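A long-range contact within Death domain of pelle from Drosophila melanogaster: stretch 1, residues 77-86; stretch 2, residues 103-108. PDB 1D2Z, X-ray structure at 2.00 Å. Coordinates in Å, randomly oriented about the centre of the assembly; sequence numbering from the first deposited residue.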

ATOM      1  N   VAL A  77      -7.496  10.230  -7.286  1.00 30.27           N
ATOM      2  CA  VAL A  77      -8.898  10.596  -7.402  1.00 30.27           C
ATOM      3  C   VAL A  77      -9.376  10.315  -8.827  1.00 29.82           C
ATOM      4  O   VAL A  77     -10.521   9.921  -9.032  1.00 30.76           O
ATOM      5  N   GLN A  78      -8.494  10.487  -9.808  1.00 30.50           N
ATOM      6  CA  GLN A  78      -8.880  10.219 -11.192  1.00 31.28           C
ATOM      7  C   GLN A  78      -9.232   8.739 -11.369  1.00 31.27           C
ATOM      8  O   GLN A  78     -10.224   8.402 -12.018  1.00 32.15           O
ATOM      9  N   THR A  79      -8.440   7.860 -10.763  1.00 29.16           N
ATOM     10  CA  THR A  79      -8.696   6.426 -10.858  1.00 29.87           C
ATOM     11  C   THR A  79     -10.020   6.092 -10.168  1.00 28.01           C
ATOM     12  O   THR A  79     -10.781   5.255 -10.649  1.00 27.09           O
ATOM     13  N   LEU A  80     -10.317   6.805  -9.082  1.00 29.27           N
ATOM     14  CA  LEU A  80     -11.570   6.626  -8.350  1.00 30.14           C
ATOM     15  C   LEU A  80     -12.727   7.079  -9.257  1.00 30.49           C
ATOM     16  O   LEU A  80     -13.779   6.436  -9.314  1.00 29.63           O
ATOM     17  N   PHE A  81     -12.511   8.187  -9.961  1.00 30.95           N
ATOM     18  CA  PHE A  81     -13.487   8.744 -10.897  1.00 32.80           C
ATOM     19  C   PHE A  81     -13.802   7.686 -11.972  1.00 35.11           C
ATOM     20  O   PHE A  81     -14.969   7.412 -12.263  1.00 35.16           O
ATOM     21  N   ALA A  82     -12.755   7.054 -12.507  1.00 34.30           N
ATOM     22  CA  ALA A  82     -12.903   6.016 -13.529  1.00 34.36           C
ATOM     23  C   ALA A  82     -13.672   4.799 -13.014  1.00 33.69           C
ATOM     24  O   ALA A  82     -14.453   4.190 -13.754  1.00 33.40           O
ATOM     25  N   LEU A  83     -13.452   4.439 -11.748  1.00 32.74           N
ATOM     26  CA  LEU A  83     -14.152   3.309 -11.147  1.00 30.90           C
ATOM     27  C   LEU A  83     -15.639   3.625 -11.072  1.00 33.14           C
ATOM     28  O   LEU A  83     -16.479   2.785 -11.396  1.00 31.91           O
ATOM     29  N   PHE A  84     -15.959   4.831 -10.612  1.00 32.76           N
ATOM     30  CA  PHE A  84     -17.348   5.260 -10.514  1.00 34.08           C
ATOM     31  C   PHE A  84     -17.965   5.222 -11.915  1.00 34.01           C
ATOM     32  O   PHE A  84     -19.087   4.745 -12.098  1.00 31.63           O
ATOM     33  N   LYS A  85     -17.201   5.689 -12.899  1.00 35.86           N
ATOM     34  CA  LYS A  85     -17.660   5.719 -14.286  1.00 40.23           C
ATOM     35  C   LYS A  85     -17.996   4.315 -14.784  1.00 41.28           C
ATOM     36  O   LYS A  85     -19.035   4.110 -15.418  1.00 40.46           O
ATOM     37  N   LYS A  86     -17.137   3.350 -14.457  1.00 40.90           N
ATOM     38  CA  LYS A  86     -17.344   1.963 -14.868  1.00 43.29           C
ATOM     39  C   LYS A  86     -18.584   1.361 -14.214  1.00 42.84           C
ATOM     40  O   LYS A  86     -19.297   0.572 -14.832  1.00 43.94           O
ATOM     41  N   ASP A 103     -11.801  18.445 -18.216  1.00 58.20           N
ATOM     42  CA  ASP A 103     -11.950  17.726 -19.481  1.00 59.95           C
ATOM     43  C   ASP A 103     -12.645  16.378 -19.315  1.00 60.34           C
ATOM     44  O   ASP A 103     -13.045  15.756 -20.303  1.00 60.84           O
ATOM     45  N   LEU A 104     -12.781  15.924 -18.069  1.00 59.15           N
ATOM     46  CA  LEU A 104     -13.432  14.644 -17.785  1.00 57.86           C
ATOM     47  C   LEU A 104     -14.891  14.806 -17.355  1.00 57.28           C
ATOM     48  O   LEU A 104     -15.619  13.823 -17.223  1.00 56.37           O
ATOM     49  N   HIS A 105     -15.322  16.053 -17.180  1.00 55.30           N
ATOM     50  CA  HIS A 105     -16.688  16.343 -16.757  1.00 54.66           C
ATOM     51  C   HIS A 105     -17.761  15.942 -17.769  1.00 55.14           C
ATOM     52  O   HIS A 105     -18.950  15.916 -17.442  1.00 52.55           O
ATOM     53  N   LYS A 106     -17.335  15.605 -18.985  1.00 56.53           N
ATOM     54  CA  LYS A 106     -18.245  15.183 -20.050  1.00 59.11           C
ATOM     55  C   LYS A 106     -18.903  13.842 -19.728  1.00 58.07           C
ATOM     56  O   LYS A 106     -20.052  13.596 -20.097  1.00 57.22           O
ATOM     57  N   TYR A 107     -18.165  12.986 -19.027  1.00 57.58           N
ATOM     58  CA  TYR A 107     -18.642  11.655 -18.666  1.00 56.76           C
ATOM     59  C   TYR A 107     -19.637  11.631 -17.508  1.00 55.06           C
ATOM     60  O   TYR A 107     -20.274  10.606 -17.255  1.00 54.88           O
ATOM     61  N   ILE A 108     -19.762  12.751 -16.801  1.00 52.34           N
ATOM     62  CA  ILE A 108     -20.678  12.840 -15.668  1.00 50.70           C
ATOM     63  C   ILE A 108     -22.136  12.929 -16.126  1.00 51.95           C
ATOM     64  O   ILE A 108     -22.967  12.158 -15.596  1.00 51.75           O
ATOM     65  OXT ILE A 108     -22.433  13.766 -17.008  1.00 53.69           O
TER

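Which side chains of the helix reach the chain's C-terminal stretch? Gln78, Phe81 and Lys85, spaced three and four residues apart, lie along one side of helix 77-86. All three have chi1 t. From Phe81 and Lys85 the CA-to-CB bond points toward the other stretch; Gln78 starts sideways, but chi1 t places its CG 4.1 Å from Leu104 CD1; chi2 is also t.

What surrounds the Phe81 ring? With chi2 at 81°, its outer edge meets three residues. Phe81 CE2 lies 3.8 Å from Leu104 CB, and Phe81 CZ lies 3.7 Å from Ile108 CG1 and 3.6 Å from the backbone O of Leu104. Phe81 CE2 is 4.4 Å from Tyr107 CD2, where the two ring edges meet. Leu104 O also accepts a hydrogen bond from Tyr107 N (3.2 Å). Leu104, m,t, points toward the helix from CA to CB; Ile108, m,t, leaves its backbone sideways, yet its end comes nearer the helix.

How does Lys85 meet Tyr107? Tyr107 also points toward the helix from CA to CB, with chi1 m (-47°) and chi2 -55°. The Lys85 chain is t through chi3, and this extension carries Lys85 CE over one face of the Tyr107 ring, 3.6 Å from Tyr107 CG. The contact is CH-pi; Lys85 NZ, turned by chi4 m, is 5.1 Å from the ring centroid, at most a weak cation-pi attraction.

Does any polar bond join the stretches? No hydrogen bond crosses between them, so the contact rests mainly on apolar packing; Gln78 NE2 is hydrogen-bonded elsewhere in the structure.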

ATOM      1  CB  VAL A  77      -9.136  12.087  -7.038  1.00 31.69           C
ATOM      2  CG1 VAL A  77     -10.600  12.434  -7.180  1.00 31.60           C
ATOM      3  CG2 VAL A  77      -8.702  12.352  -5.610  1.00 31.89           C
ATOM      4  CB  GLN A  78      -7.775  10.624 -12.171  1.00 33.28           C
ATOM      5  CG  GLN A  78      -8.183  10.446 -13.628  1.00 36.97           C
ATOM      6  CD  GLN A  78      -7.108  10.869 -14.606  1.00 39.81           C
ATOM      7  OE1 GLN A  78      -6.635  10.065 -15.405  1.00 42.55           O
ATOM      8  NE2 GLN A  78      -6.730  12.140 -14.559  1.00 39.18           N
ATOM      9  CB  THR A  79      -7.518   5.607 -10.281  1.00 29.39           C
ATOM     10  OG1 THR A  79      -6.336   5.920 -11.029  1.00 28.11           O
ATOM     11  CG2 THR A  79      -7.778   4.104 -10.395  1.00 29.74           C
ATOM     12  CB  LEU A  80     -11.552   7.454  -7.060  1.00 29.02           C
ATOM     13  CG  LEU A  80     -12.807   7.392  -6.187  1.00 28.70           C
ATOM     14  CD1 LEU A  80     -13.039   5.955  -5.677  1.00 29.57           C
ATOM     15  CD2 LEU A  80     -12.654   8.355  -5.021  1.00 26.53           C
ATOM     16  CB  PHE A  81     -12.898  10.012 -11.530  1.00 33.46           C
ATOM     17  CG  PHE A  81     -13.872  10.804 -12.366  1.00 37.81           C
ATOM     18  CD1 PHE A  81     -14.784  11.674 -11.766  1.00 37.07           C
ATOM     19  CD2 PHE A  81     -13.847  10.714 -13.757  1.00 38.18           C
ATOM     20  CE1 PHE A  81     -15.656  12.447 -12.542  1.00 37.15           C
ATOM     21  CE2 PHE A  81     -14.715  11.484 -14.544  1.00 40.25           C
ATOM     22  CZ  PHE A  81     -15.619  12.352 -13.933  1.00 38.05           C
ATOM     23  CB  ALA A  82     -11.531   5.590 -14.059  1.00 36.24           C
ATOM     24  CB  LEU A  83     -13.616   3.008  -9.746  1.00 29.66           C
ATOM     25  CG  LEU A  83     -14.376   1.958  -8.919  1.00 31.12           C
ATOM     26  CD1 LEU A  83     -14.367   0.594  -9.614  1.00 31.39           C
ATOM     27  CD2 LEU A  83     -13.763   1.849  -7.527  1.00 29.94           C
ATOM     28  CB  PHE A  84     -17.434   6.684  -9.950  1.00 32.48           C
ATOM     29  CG  PHE A  84     -17.037   6.800  -8.503  1.00 32.50           C
ATOM     30  CD1 PHE A  84     -17.158   5.713  -7.640  1.00 27.36           C
ATOM     31  CD2 PHE A  84     -16.579   8.016  -7.994  1.00 31.68           C
ATOM     32  CE1 PHE A  84     -16.835   5.838  -6.284  1.00 27.86           C
ATOM     33  CE2 PHE A  84     -16.255   8.152  -6.644  1.00 30.94           C
ATOM     34  CZ  PHE A  84     -16.382   7.062  -5.786  1.00 26.57           C
ATOM     35  CB  LYS A  85     -16.603   6.360 -15.190  1.00 40.95           C
ATOM     36  CG  LYS A  85     -17.030   6.501 -16.649  1.00 43.26           C
ATOM     37  CD  LYS A  85     -15.927   7.123 -17.492  1.00 44.29           C
ATOM     38  CE  LYS A  85     -16.345   7.273 -18.959  1.00 46.96           C
ATOM     39  NZ  LYS A  85     -16.539   5.968 -19.660  1.00 47.16           N
ATOM     40  CB  LYS A  86     -16.102   1.111 -14.554  1.00 47.17           C
ATOM     41  CG  LYS A  86     -16.245  -0.358 -14.954  1.00 51.75           C
ATOM     42  CD  LYS A  86     -14.903  -1.053 -15.174  1.00 54.25           C
ATOM     43  CE  LYS A  86     -14.175  -1.354 -13.876  1.00 55.82           C
ATOM     44  NZ  LYS A  86     -12.947  -2.159 -14.159  1.00 55.50           N
ATOM     45  CB  ASP A 103     -10.583  17.513 -20.137  1.00 63.24           C
ATOM     46  CG  ASP A 103      -9.832  18.814 -20.369  1.00 66.53           C
ATOM     47  OD1 ASP A 103     -10.480  19.842 -20.674  1.00 69.67           O
ATOM     48  OD2 ASP A 103      -8.588  18.809 -20.252  1.00 68.12           O
ATOM     49  CB  LEU A 104     -12.648  13.875 -16.719  1.00 57.47           C
ATOM     50  CG  LEU A 104     -11.187  13.566 -17.067  1.00 57.72           C
ATOM     51  CD1 LEU A 104     -10.522  12.842 -15.914  1.00 59.45           C
ATOM     52  CD2 LEU A 104     -11.108  12.727 -18.335  1.00 56.61           C
ATOM     53  CB  HIS A 105     -16.821  17.820 -16.376  1.00 54.42           C
ATOM     54  CG  HIS A 105     -16.008  18.207 -15.178  1.00 53.95           C
ATOM     55  ND1 HIS A 105     -16.023  19.478 -14.646  1.00 54.07           N
ATOM     56  CD2 HIS A 105     -15.154  17.488 -14.411  1.00 53.26           C
ATOM     57  CE1 HIS A 105     -15.214  19.525 -13.602  1.00 55.29           C
ATOM     58  NE2 HIS A 105     -14.674  18.331 -13.438  1.00 54.56           N
ATOM     59  CB  LYS A 106     -17.484  15.045 -21.374  1.00 62.60           C
ATOM     60  CG  LYS A 106     -16.974  16.354 -21.936  1.00 68.44           C
ATOM     61  CD  LYS A 106     -16.076  16.142 -23.148  1.00 71.23           C
ATOM     62  CE  LYS A 106     -15.569  17.476 -23.687  1.00 72.82           C
ATOM     63  NZ  LYS A 106     -14.680  17.316 -24.874  1.00 73.19           N
ATOM     64  CB  TYR A 107     -17.456  10.751 -18.334  1.00 58.95           C
ATOM     65  CG  TYR A 107     -16.332  10.810 -19.345  1.00 62.55           C
ATOM     66  CD1 TYR A 107     -16.567  10.562 -20.699  1.00 63.08           C
ATOM     67  CD2 TYR A 107     -15.030  11.109 -18.944  1.00 63.72           C
ATOM     68  CE1 TYR A 107     -15.525  10.610 -21.630  1.00 64.94           C
ATOM     69  CE2 TYR A 107     -13.986  11.159 -19.862  1.00 65.33           C
ATOM     70  CZ  TYR A 107     -14.237  10.908 -21.201  1.00 66.76           C
ATOM     71  OH  TYR A 107     -13.196  10.949 -22.102  1.00 68.90           O
ATOM     72  CB  ILE A 108     -20.338  14.051 -14.777  1.00 48.64           C
ATOM     73  CG1 ILE A 108     -18.880  13.970 -14.321  1.00 46.71           C
ATOM     74  CG2 ILE A 108     -21.267  14.100 -13.569  1.00 47.39           C
ATOM     75  CD1 ILE A 108     -18.400  15.190 -13.585  1.00 46.51           C
TER